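Local coordinates for peptidoglycan synthetase penicillin-binding protein 3 (Bifidobacterium adolescentis, PDB 4YE5) that probably binds penicillin and, as in other members of the transpeptidase family, probably cross-links the peptides of the cell-wall peptidoglycan, at residues L99-D102 against A103-G107; V83-G87 against A88-A92; W333-A336 against G337-E340; M273-S276 against R277-E281. All coordinates share one frame; numbering follows the deposited sequence.

All four contacts are local ones at the start of a helix. Contacts 1 and 2 touch and follow each other in the chain: contact 2 opens helix 87-99, contact 1 opens helix 103-109, and Ala92 packs on Leu106 between them, far from the chain's centre. Contacts 3 and 4 lie in the transpeptidase region, about 36 Å apart between centres, with contact 3 on the opposite side of the chain's centre from contacts 1 and 2. Contacts 2 and 3 are buried, contacts 1 and 4 partly so. Aspartate, threonine and serine cap helices in contacts 1, 3 and 4, the serine only weakly; contact 2 relies on backbone carbonyls and small apolar side chains instead.

Contact 1: L99-D102 against A103-G107; sequences LGMD and ATELG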
loop_
_atom_site.group_PDB
_atom_site.type_symbol
_atom_site.label_atom_id
_atom_site.label_comp_id
_atom_site.label_asym_id
_atom_site.label_seq_id
_atom_site.Cartn_x
_atom_site.Cartn_y
_atom_site.Cartn_z
ATOM N N LEU A 99 -6.921 -8.634 -41.819
ATOM C CA LEU A 99 -5.623 -8.490 -41.156
ATOM C C LEU A 99 -4.641 -7.622 -41.962
ATOM O O LEU A 99 -3.558 -7.292 -41.479
ATOM C CB LEU A 99 -5.004 -9.868 -40.881
ATOM C CG LEU A 99 -5.712 -10.762 -39.850
ATOM C CD1 LEU A 99 -5.121 -12.163 -39.864
ATOM C CD2 LEU A 99 -5.644 -10.174 -38.439
ATOM N N GLY A 100 -5.033 -7.246 -43.175
ATOM C CA GLY A 100 -4.152 -6.512 -44.071
ATOM C C GLY A 100 -2.915 -7.322 -44.391
ATOM O O GLY A 100 -1.802 -6.814 -44.368
HETATM N N MSE A 101 -3.112 -8.604 -44.670
HETATM C CA MSE A 101 -1.990 -9.491 -44.936
HETATM C C MSE A 101 -2.199 -10.215 -46.248
HETATM O O MSE A 101 -3.306 -10.219 -46.806
HETATM C CB MSE A 101 -1.825 -10.508 -43.800
HETATM C CG MSE A 101 -1.320 -9.896 -42.489
HETATM SE SE MSE A 101 -1.173 -11.222 -41.052
HETATM C CE MSE A 101 0.205 -12.352 -41.837
ATOM N N ASP A 102 -1.138 -10.839 -46.742
ATOM C CA ASP A 102 -1.213 -11.557 -48.005
ATOM C C ASP A 102 -1.810 -12.963 -47.816
ATOM O O ASP A 102 -1.439 -13.697 -46.890
ATOM C CB ASP A 102 0.166 -11.609 -48.662
ATOM C CG ASP A 102 0.170 -12.429 -49.928
ATOM O OD1 ASP A 102 -0.363 -11.958 -50.954
ATOM O OD2 ASP A 102 0.703 -13.553 -49.891
ATOM N N ALA A 103 -2.765 -13.309 -48.674
ATOM C CA ALA A 103 -3.504 -14.559 -48.543
ATOM C C ALA A 103 -2.590 -15.772 -48.690
ATOM O O ALA A 103 -2.769 -16.777 -48.008
ATOM C CB ALA A 103 -4.637 -14.623 -49.567
ATOM N N THR A 104 -1.611 -15.677 -49.586
ATOM C CA THR A 104 -0.657 -16.760 -49.789
ATOM C C THR A 104 0.108 -17.044 -48.509
ATOM O O THR A 104 0.223 -18.190 -48.085
ATOM C CB THR A 104 0.353 -16.428 -50.911
ATOM O OG1 THR A 104 -0.354 -16.226 -52.144
ATOM C CG2 THR A 104 1.350 -17.554 -51.068
ATOM N N GLU A 105 0.604 -15.991 -47.872
ATOM C CA GLU A 105 1.337 -16.144 -46.626
ATOM C C GLU A 105 0.475 -16.731 -45.506
ATOM O O GLU A 105 0.924 -17.603 -44.761
ATOM C CB GLU A 105 1.901 -14.802 -46.159
ATOM C CG GLU A 105 2.844 -14.952 -44.980
ATOM C CD GLU A 105 3.213 -13.626 -44.340
ATOM O OE1 GLU A 105 2.567 -12.605 -44.664
ATOM O OE2 GLU A 105 4.149 -13.609 -43.507
ATOM N N LEU A 106 -0.752 -16.230 -45.367
ATOM C CA LEU A 106 -1.659 -16.767 -44.363
ATOM C C LEU A 106 -1.948 -18.245 -44.649
ATOM O O LEU A 106 -1.978 -19.072 -43.741
ATOM C CB LEU A 106 -2.968 -15.972 -44.334
ATOM C CG LEU A 106 -2.927 -14.591 -43.688
ATOM C CD1 LEU A 106 -4.259 -13.880 -43.873
ATOM C CD2 LEU A 106 -2.596 -14.724 -42.213
ATOM N N GLY A 107 -2.161 -18.566 -45.915
ATOM C CA GLY A 107 -2.455 -19.933 -46.312
ATOM C C GLY A 107 -1.333 -20.890 -45.954
ATOM O O GLY A 107 -1.580 -22.044 -45.579
#
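Asp102 grips the start of helix 103-109 through two oxygens. Its side chain caps the helix: Asp102 OD2 accepts from Glu105 N at 3.2 Å, with the donor meeting the anti side of the oxygen and standing 31° out of the carboxylate plane. Because CG lies anti to Asp102's own backbone N (chi1 176°), the carboxylate stays beside the carbonyl carbon and can fold back over the first turn, where Asp102 OD2 also comes within 3.1 Å of Thr104 CB. Asp102 O takes the straighter bond, from Leu106 N at 3.0 Å, in the carbonyl plane. Aspartate suits this N-cap because its short chain brings an acceptor to an amide of the first turn.

Alongside the cap, selenomethionine Met101 lies across Leu106 at about a right angle. Its chain bends at the last torsion, and Met101 CE reaches Leu106 CD2 at 3.7 Å; the same methyl lies 3.7 Å from Glu105 OE1. Leu99 CD1 adds a looser touch on Leu106 CD2 at 4.3 Å. Leu106 also packs on Ala92 and Leu95 of the preceding helix and on Leu119, so a branched apolar residue fits this buried place. Gly100, with positive phi, lets the chain leave helix 87-99, and Leu99 O is taken up by Lys120 NZ.

The chemistry is thus split between a polar cap toward solvent and an apolar cluster around buried Leu106. The negative carboxylate at the amino end would probably interact favourably with the helix dipole, while Leu106 ties the new helix to the old one.

Contact 2: V83-G87 against A88-A92; sequences VGVTG and AAAVA
Val83 holds CG1 anti to its backbone N (chi1 175°), which directs that methyl onto the helix: Val83 CG1 lies 3.8 Å from Ala90 CB. Val85 is turned differently: chi1 of -73° sets CG1 anti to the carbonyl carbon and leaves Val85 CG2 over the first helical turn, 3.6 Å from Ala90 N and 3.9 Å from Ala89 CB. The two valines therefore bring methyl branches to the same turn of helix 87-99, and alanines suit it because a single methyl lets the loop lie close against the helix. Ala90 CB is also packed against the backbone, 3.4 Å from Val85 O.

Carbonyls of Thr86 and Gly87 receive the amides of Ala90 and Val91. Gly87 O accepts from Val91 N at 3.0 Å, the donor lying almost in line with the carbonyl bond. Thr86 O takes Ala90 N at 3.3 Å, but the amide stands above the carbonyl plane, 74° out of it, away from a lone pair. Gly87 has positive phi, a conformation that glycine adopts readily. Its backbone also hydrogen-bonds to that of Phe62, while Val83 O is met by Arg93 NH1.

Val91 continues the apolar surface toward Phe62 and Leu110, and Ala88 touches Leu110 as well. This helix start consequently uses main-chain acceptors across the two segments, with no side-chain cap between them; one is well aligned and the other poorly. Van der Waals contact between valine and alanine methyls supplies the rest, consistent with the buried setting.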
loop_
_atom_site.group_PDB
_atom_site.type_symbol
_atom_site.label_atom_id
_atom_site.label_comp_id
_atom_site.label_asym_id
_atom_site.label_seq_id
_atom_site.Cartn_x
_atom_site.Cartn_y
_atom_site.Cartn_z
ATOM N N VAL A 83 -16.702 -18.298 -51.291
ATOM C CA VAL A 83 -15.256 -18.225 -51.095
ATOM C C VAL A 83 -14.540 -18.951 -52.251
ATOM O O VAL A 83 -13.529 -18.467 -52.762
ATOM C CB VAL A 83 -14.851 -18.791 -49.712
ATOM C CG1 VAL A 83 -13.344 -18.828 -49.556
ATOM C CG2 VAL A 83 -15.491 -17.959 -48.575
ATOM N N GLY A 84 -15.081 -20.096 -52.669
ATOM C CA GLY A 84 -14.608 -20.763 -53.878
ATOM C C GLY A 84 -13.506 -21.798 -53.701
ATOM O O GLY A 84 -13.213 -22.542 -54.618
ATOM N N VAL A 85 -12.889 -21.837 -52.524
ATOM C CA VAL A 85 -11.889 -22.852 -52.208
ATOM C C VAL A 85 -12.219 -23.390 -50.827
ATOM O O VAL A 85 -13.188 -22.941 -50.224
ATOM C CB VAL A 85 -10.447 -22.279 -52.218
ATOM C CG1 VAL A 85 -9.994 -22.009 -53.656
ATOM C CG2 VAL A 85 -10.349 -21.004 -51.362
ATOM N N THR A 86 -11.426 -24.340 -50.332
ATOM C CA THR A 86 -11.647 -24.923 -49.007
ATOM C C THR A 86 -10.389 -24.874 -48.181
ATOM O O THR A 86 -9.327 -24.462 -48.666
ATOM C CB THR A 86 -12.124 -26.408 -49.075
ATOM O OG1 THR A 86 -11.060 -27.248 -49.552
ATOM C CG2 THR A 86 -13.338 -26.555 -49.987
ATOM N N GLY A 87 -10.510 -25.273 -46.916
ATOM C CA GLY A 87 -9.350 -25.440 -46.055
ATOM C C GLY A 87 -8.578 -24.169 -45.768
ATOM O O GLY A 87 -9.164 -23.086 -45.663
ATOM N N ALA A 88 -7.258 -24.309 -45.621
ATOM C CA ALA A 88 -6.370 -23.183 -45.297
ATOM C C ALA A 88 -6.547 -22.055 -46.285
ATOM O O ALA A 88 -6.548 -20.872 -45.910
ATOM C CB ALA A 88 -4.907 -23.623 -45.285
ATOM N N ALA A 89 -6.697 -22.433 -47.550
ATOM C CA ALA A 89 -6.869 -21.459 -48.611
ATOM C C ALA A 89 -8.123 -20.625 -48.347
ATOM O O ALA A 89 -8.091 -19.410 -48.479
ATOM C CB ALA A 89 -6.931 -22.144 -49.966
ATOM N N ALA A 90 -9.218 -21.271 -47.948
ATOM C CA ALA A 90 -10.459 -20.538 -47.676
ATOM C C ALA A 90 -10.340 -19.619 -46.456
ATOM O O ALA A 90 -10.768 -18.458 -46.495
ATOM C CB ALA A 90 -11.639 -21.513 -47.507
ATOM N N VAL A 91 -9.752 -20.129 -45.375
ATOM C CA VAL A 91 -9.570 -19.323 -44.181
ATOM C C VAL A 91 -8.685 -18.123 -44.496
ATOM O O VAL A 91 -8.960 -16.999 -44.049
ATOM C CB VAL A 91 -8.944 -20.122 -42.998
ATOM C CG1 VAL A 91 -8.768 -19.210 -41.755
ATOM C CG2 VAL A 91 -9.794 -21.348 -42.655
ATOM N N ALA A 92 -7.627 -18.357 -45.272
ATOM C CA ALA A 92 -6.679 -17.289 -45.594
ATOM C C ALA A 92 -7.352 -16.168 -46.390
ATOM O O ALA A 92 -7.137 -14.995 -46.113
ATOM C CB ALA A 92 -5.443 -17.843 -46.354
#

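Contact 3: W333-A336 against G337-E340; sequences WTLA and GILE
Ile338 packs back over the turn that precedes it, and its side chain can be followed outward atom by atom. Ile338 CB lies 3.5 Å from Leu335 O. Ile338 CG1, anti to the carbonyl carbon of its own residue (chi1 -77°), runs beside Thr334 O at 3.7 Å and faces Trp333 CB more loosely. At the tip, Ile338 CD1 meets Leu335 CD1 at 4.3 Å. Phe309 and Val311 of strand 308-311 also touch this side chain, and a beta-branched apolar residue fills such a buried place well.

Thr334 is the N-cap. A chi1 of 62° tucks Thr334 OG1 in among its own main-chain atoms, where it accepts from Gly337 N at 3.2 Å; the same hydroxyl is hydrogen-bonded to Pro563 O. Thr334 O takes Ile338 N at 3.0 Å, the donor tilted 15° from the carbonyl plane, and Ala336 O takes Glu340 N at 3.0 Å. Gly337, having no side chain, lets the turn lie close beside Trp333 CB. Glu340 OE2 finds its partner in His471 ND1.

Leu339 leads toward Lys290 and Met294 of helix 290-299, and Leu339 O accepts from Lys486 NZ. Lys290 and Lys486 probably belong to the SxxK and KSG motifs of the family's active site. The whole is a threonine N-cap at a strand-to-helix junction in the transpeptidase domain.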
loop_
_atom_site.group_PDB
_atom_site.type_symbol
_atom_site.label_atom_id
_atom_site.label_comp_id
_atom_site.label_asym_id
_atom_site.label_seq_id
_atom_site.Cartn_x
_atom_site.Cartn_y
_atom_site.Cartn_z
ATOM N N TRP A 333 10.830 17.302 37.424
ATOM C CA TRP A 333 9.936 17.158 36.283
ATOM C C TRP A 333 8.584 16.601 36.699
ATOM O O TRP A 333 8.504 15.767 37.604
ATOM C CB TRP A 333 10.561 16.229 35.247
ATOM C CG TRP A 333 11.777 16.807 34.555
ATOM C CD1 TRP A 333 12.056 18.125 34.354
ATOM C CD2 TRP A 333 12.873 16.074 33.980
ATOM N NE1 TRP A 333 13.255 18.263 33.688
ATOM C CE2 TRP A 333 13.777 17.019 33.450
ATOM C CE3 TRP A 333 13.171 14.711 33.861
ATOM C CZ2 TRP A 333 14.969 16.649 32.815
ATOM C CZ3 TRP A 333 14.360 14.342 33.223
ATOM C CH2 TRP A 333 15.237 15.312 32.706
ATOM N N THR A 334 7.525 17.060 36.041
ATOM C CA THR A 334 6.229 16.406 36.168
ATOM C C THR A 334 6.190 15.187 35.258
ATOM O O THR A 334 7.132 14.935 34.510
ATOM C CB THR A 334 5.097 17.326 35.747
ATOM O OG1 THR A 334 5.271 17.666 34.365
ATOM C CG2 THR A 334 5.072 18.595 36.639
ATOM N N LEU A 335 5.099 14.424 35.314
ATOM C CA LEU A 335 4.985 13.267 34.437
ATOM C C LEU A 335 5.030 13.713 32.971
ATOM O O LEU A 335 5.681 13.074 32.149
ATOM C CB LEU A 335 3.702 12.483 34.709
ATOM C CG LEU A 335 3.613 11.129 33.994
ATOM C CD1 LEU A 335 4.717 10.206 34.486
ATOM C CD2 LEU A 335 2.245 10.500 34.208
ATOM N N ALA A 336 4.358 14.822 32.661
ATOM C CA ALA A 336 4.426 15.396 31.320
ATOM C C ALA A 336 5.876 15.727 30.929
ATOM O O ALA A 336 6.298 15.478 29.795
ATOM C CB ALA A 336 3.539 16.638 31.223
ATOM N N GLY A 337 6.644 16.263 31.872
ATOM C CA GLY A 337 8.045 16.588 31.613
ATOM C C GLY A 337 8.925 15.370 31.369
ATOM O O GLY A 337 9.882 15.430 30.597
ATOM N N ILE A 338 8.618 14.258 32.035
ATOM C CA ILE A 338 9.337 13.007 31.770
ATOM C C ILE A 338 9.181 12.603 30.291
ATOM O O ILE A 338 10.138 12.127 29.649
ATOM C CB ILE A 338 8.882 11.873 32.735
ATOM C CG1 ILE A 338 9.520 12.092 34.120
ATOM C CG2 ILE A 338 9.244 10.487 32.173
ATOM C CD1 ILE A 338 8.806 11.396 35.279
ATOM N N LEU A 339 7.981 12.807 29.751
ATOM C CA LEU A 339 7.725 12.557 28.332
ATOM C C LEU A 339 8.533 13.538 27.471
ATOM O O LEU A 339 9.265 13.145 26.557
ATOM C CB LEU A 339 6.227 12.720 27.990
ATOM C CG LEU A 339 5.922 12.420 26.511
ATOM C CD1 LEU A 339 6.171 10.917 26.173
ATOM C CD2 LEU A 339 4.526 12.888 26.033
ATOM N N GLU A 340 8.377 14.822 27.777
ATOM C CA GLU A 340 9.018 15.892 27.024
ATOM C C GLU A 340 10.549 15.750 26.997
ATOM O O GLU A 340 11.209 16.032 25.985
ATOM C CB GLU A 340 8.643 17.239 27.644
ATOM C CG GLU A 340 9.320 18.409 26.986
ATOM C CD GLU A 340 9.848 19.414 27.987
ATOM O OE1 GLU A 340 9.758 19.155 29.214
ATOM O OE2 GLU A 340 10.359 20.463 27.540
#

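Contact 4: M273-S276 against R277-E281; sequences MGAS and RAVSE
A serine N-cap begins the short helix 277-280, and Ser276 offers two acceptors to its first turn, its backbone O and its OG. Ser276 O takes Ser280 N at 3.1 Å, in the carbonyl plane, and a weak, bent bond from Val279 N at 2.9 Å. The side chain caps only weakly: with OG anti to its own backbone N (chi1 169°), Ser276 OG accepts from Ala278 N at 3.2 Å and 133°, and the position of OG is less sure. Serine is compact enough to fold back over the first turn in this buried place.

A water links Ala275 O and Ser280 OG; its 2.5 Å to Ala275 O is unusually short and so doubtful, and it lies 2.7 Å from Ser280 OG. Ala275 CB makes a loose apolar touch with Val279 CG1 at 4.3 Å, and Val279 CG2 rests near Ser276 CB. Glu281 OE1 lies in plane at the edge of the Arg277 guanidinium, 3.8 Å from Arg277 NH1, a long salt bridge one turn along.

Arg277 also makes a cation-pi contact with Trp242, which Glu281 touches too. Ala278 packs on Ile244, so the helix rests against strand 242-249, while Val279 turns to the loop residues Leu376 and Glu379.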
loop_
_atom_site.group_PDB
_atom_site.type_symbol
_atom_site.label_atom_id
_atom_site.label_comp_id
_atom_site.label_asym_id
_atom_site.label_seq_id
_atom_site.Cartn_x
_atom_site.Cartn_y
_atom_site.Cartn_z
HETATM N N MSE A 273 10.587 -7.093 -7.062
HETATM C CA MSE A 273 11.623 -7.791 -6.282
HETATM C C MSE A 273 11.271 -7.884 -4.800
HETATM O O MSE A 273 11.574 -8.871 -4.128
HETATM C CB MSE A 273 12.959 -7.044 -6.421
HETATM C CG MSE A 273 14.168 -7.725 -5.795
HETATM SE SE MSE A 273 14.808 -9.191 -6.898
HETATM C CE MSE A 273 15.163 -8.206 -8.553
ATOM N N GLY A 274 10.643 -6.837 -4.286
ATOM C CA GLY A 274 10.347 -6.768 -2.871
ATOM C C GLY A 274 9.405 -5.627 -2.548
ATOM O O GLY A 274 9.292 -4.660 -3.311
ATOM N N ALA A 275 8.735 -5.754 -1.411
ATOM C CA ALA A 275 7.863 -4.716 -0.886
ATOM C C ALA A 275 8.626 -3.416 -0.678
ATOM O O ALA A 275 9.853 -3.418 -0.478
ATOM C CB ALA A 275 7.268 -5.166 0.437
ATOM N N SER A 276 7.888 -2.315 -0.714
ATOM C CA SER A 276 8.411 -1.020 -0.314
ATOM C C SER A 276 9.007 -1.155 1.067
ATOM O O SER A 276 8.413 -1.806 1.946
ATOM C CB SER A 276 7.281 0.006 -0.233
ATOM O OG SER A 276 7.753 1.188 0.397
ATOM N N ARG A 277 10.166 -0.546 1.284
ATOM C CA ARG A 277 10.737 -0.527 2.632
ATOM C C ARG A 277 9.768 0.053 3.688
ATOM O O ARG A 277 9.770 -0.374 4.830
ATOM C CB ARG A 277 12.031 0.275 2.647
ATOM C CG ARG A 277 12.804 0.085 3.924
ATOM C CD ARG A 277 14.018 0.989 3.977
ATOM N NE ARG A 277 14.836 0.912 2.769
ATOM C CZ ARG A 277 15.788 0.011 2.550
ATOM N NH1 ARG A 277 16.040 -0.942 3.446
ATOM N NH2 ARG A 277 16.476 0.062 1.423
ATOM N N ALA A 278 8.959 1.044 3.309
ATOM C CA ALA A 278 7.943 1.583 4.227
ATOM C C ALA A 278 6.991 0.493 4.733
ATOM O O ALA A 278 6.570 0.512 5.892
ATOM C CB ALA A 278 7.152 2.737 3.549
ATOM N N VAL A 279 6.654 -0.464 3.867
ATOM C CA VAL A 279 5.789 -1.584 4.263
ATOM C C VAL A 279 6.499 -2.602 5.155
ATOM O O VAL A 279 5.938 -3.053 6.167
ATOM C CB VAL A 279 5.205 -2.326 2.999
ATOM C CG1 VAL A 279 4.478 -3.614 3.383
ATOM C CG2 VAL A 279 4.266 -1.404 2.212
ATOM N N SER A 280 7.729 -2.978 4.787
ATOM C CA SER A 280 8.402 -4.111 5.442
ATOM C C SER A 280 9.260 -3.788 6.673
ATOM O O SER A 280 9.409 -4.619 7.566
ATOM C CB SER A 280 9.279 -4.859 4.426
ATOM O OG SER A 280 10.206 -3.974 3.820
ATOM N N GLU A 281 9.850 -2.600 6.718
ATOM C CA GLU A 281 10.815 -2.302 7.778
ATOM C C GLU A 281 10.203 -2.378 9.189
ATOM O O GLU A 281 9.130 -1.824 9.439
ATOM C CB GLU A 281 11.414 -0.906 7.564
ATOM C CG GLU A 281 12.713 -0.698 8.325
ATOM C CD GLU A 281 13.873 -1.452 7.679
ATOM O OE1 GLU A 281 13.841 -1.684 6.458
ATOM O OE2 GLU A 281 14.815 -1.817 8.387
HETATM O O HOH W 1 11.035 -4.659 1.393
#